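Side-chain contact in probable uracil-DNA glycosylase (Acanthamoeba polyphaga mimivirus, PDB 5X55), which is a viral member of the uracil-DNA glycosylase superfamily, built round a four-stranded parallel sheet flanked by helices: residues G266-A269 against R270-E273. Sequence-based numbering, arbitrary orientation.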
loop_
_atom_site.group_PDB
_atom_site.type_symbol
_atom_site.label_atom_id
_atom_site.label_comp_id
_atom_site.label_asym_id
_atom_site.label_seq_id
_atom_site.Cartn_x
_atom_site.Cartn_y
_atom_site.Cartn_z
ATOM N N GLY A 266 -13.088 4.979 -2.596
ATOM C CA GLY A 266 -13.351 3.957 -1.589
ATOM C C GLY A 266 -14.568 3.078 -1.803
ATOM O O GLY A 266 -15.189 2.666 -0.831
ATOM N N VAL A 267 -14.929 2.757 -3.048
ATOM C CA VAL A 267 -16.175 2.021 -3.261
ATOM C C VAL A 267 -16.012 0.519 -3.107
ATOM O O VAL A 267 -17.019 -0.197 -3.145
ATOM C CB VAL A 267 -16.808 2.329 -4.637
ATOM C CG1 VAL A 267 -17.186 3.806 -4.729
ATOM C CG2 VAL A 267 -15.878 1.951 -5.784
ATOM N N HIS A 268 -14.787 0.016 -2.896
ATOM C CA HIS A 268 -14.541 -1.413 -2.719
ATOM C C HIS A 268 -13.958 -1.726 -1.348
ATOM O O HIS A 268 -13.108 -2.608 -1.205
ATOM C CB HIS A 268 -13.623 -1.943 -3.808
ATOM C CG HIS A 268 -14.197 -1.807 -5.181
ATOM N ND1 HIS A 268 -13.431 -1.899 -6.320
ATOM C CD2 HIS A 268 -15.467 -1.582 -5.596
ATOM C CE1 HIS A 268 -14.200 -1.729 -7.379
ATOM N NE2 HIS A 268 -15.439 -1.535 -6.967
ATOM N N ALA A 269 -14.432 -1.024 -0.316
ATOM C CA ALA A 269 -13.831 -1.140 1.009
ATOM C C ALA A 269 -14.108 -2.492 1.669
ATOM O O ALA A 269 -13.291 -2.956 2.461
ATOM C CB ALA A 269 -14.323 -0.001 1.900
ATOM N N ARG A 270 -15.248 -3.128 1.395
ATOM C CA ARG A 270 -15.490 -4.441 1.988
ATOM C C ARG A 270 -14.824 -5.540 1.176
ATOM O O ARG A 270 -14.391 -6.553 1.741
ATOM C CB ARG A 270 -16.991 -4.737 2.095
ATOM C CG ARG A 270 -17.831 -3.787 2.950
ATOM C CD ARG A 270 -17.835 -4.168 4.426
ATOM N NE ARG A 270 -17.170 -3.133 5.215
ATOM C CZ ARG A 270 -17.790 -2.115 5.807
ATOM N NH1 ARG A 270 -19.135 -1.989 5.736
ATOM N NH2 ARG A 270 -17.056 -1.217 6.478
ATOM N N THR A 271 -14.691 -5.311 -0.131
ATOM C CA THR A 271 -14.273 -6.335 -1.087
ATOM C C THR A 271 -12.989 -7.062 -0.687
ATOM O O THR A 271 -12.906 -8.286 -0.819
ATOM C CB THR A 271 -14.118 -5.667 -2.453
ATOM O OG1 THR A 271 -15.366 -5.051 -2.795
ATOM C CG2 THR A 271 -13.727 -6.670 -3.522
ATOM N N TRP A 272 -11.987 -6.346 -0.175
ATOM C CA TRP A 272 -10.657 -6.934 0.010
ATOM C C TRP A 272 -10.302 -7.259 1.457
ATOM O O TRP A 272 -9.155 -7.659 1.717
ATOM C CB TRP A 272 -9.589 -6.006 -0.570
ATOM C CG TRP A 272 -9.706 -5.848 -2.059
ATOM C CD1 TRP A 272 -10.427 -4.909 -2.730
ATOM C CD2 TRP A 272 -9.075 -6.663 -3.054
ATOM N NE1 TRP A 272 -10.286 -5.091 -4.085
ATOM C CE2 TRP A 272 -9.468 -6.171 -4.306
ATOM C CE3 TRP A 272 -8.222 -7.776 -3.001
ATOM C CZ2 TRP A 272 -9.027 -6.739 -5.501
ATOM C CZ3 TRP A 272 -7.789 -8.344 -4.184
ATOM C CH2 TRP A 272 -8.184 -7.822 -5.415
ATOM N N GLU A 273 -11.248 -7.125 2.397
ATOM C CA GLU A 273 -10.908 -7.174 3.822
ATOM C C GLU A 273 -10.336 -8.530 4.220
ATOM O O GLU A 273 -9.363 -8.599 4.984
ATOM C CB GLU A 273 -12.140 -6.835 4.683
ATOM C CG GLU A 273 -12.579 -5.350 4.643
ATOM C CD GLU A 273 -13.732 -4.996 5.610
ATOM O OE1 GLU A 273 -14.717 -5.765 5.744
ATOM O OE2 GLU A 273 -13.647 -3.926 6.248
HETATM O O HOH W 1 -11.395 -3.695 0.826
#
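H268 and T271 carry the same first torsion: CG of the histidine (chi1 -62°) and OG1 of the threonine (chi1 -57°) are each anti to their own carbonyl carbon. With the backbone turning between them, the two side chains lie side by side and point the same way, with H268 CB 3.7 Å from T271 OG1, and the hydroxyl lies oblique to the imidazole. H268 ND1 and T271 OG1 bond outside the loop, to OG1 of T259 and to OH of Y157, whose ring also stacks on the histidine.

The segment illustrates how a loop can be closed by carbonyl groups and a water before a helix starts. T271 N gives H268 O a weak hydrogen bond, 3.3 Å long and bent to 126° at the hydrogen. One water donates to H268 O at 2.9 Å and, more weakly, to A269 O, while accepting from W272 N at 2.9 Å. It thus bridges the W272 amide to the carbonyls of H268 and A269. H268 O also lies near the plane of the indole, 3.8 Å from its CD1 edge. On the exposed side, E273 lays CG 3.3 Å from A269 O, and its OE1 forms a long salt bridge with R270 NE at 3.6 Å.

R270 to E273 form a type I turn, closed by E273 N bonding to R270 O, and W272 is the N-cap of helix 273-286. The tryptophan packs on L150 and L154 of helix 146-159, T271 also touches L150, and H268 rests on V261 of strand 260-261. The loop leads from that strand into helix 273-286, with helix 146-159 packed against T271 and W272.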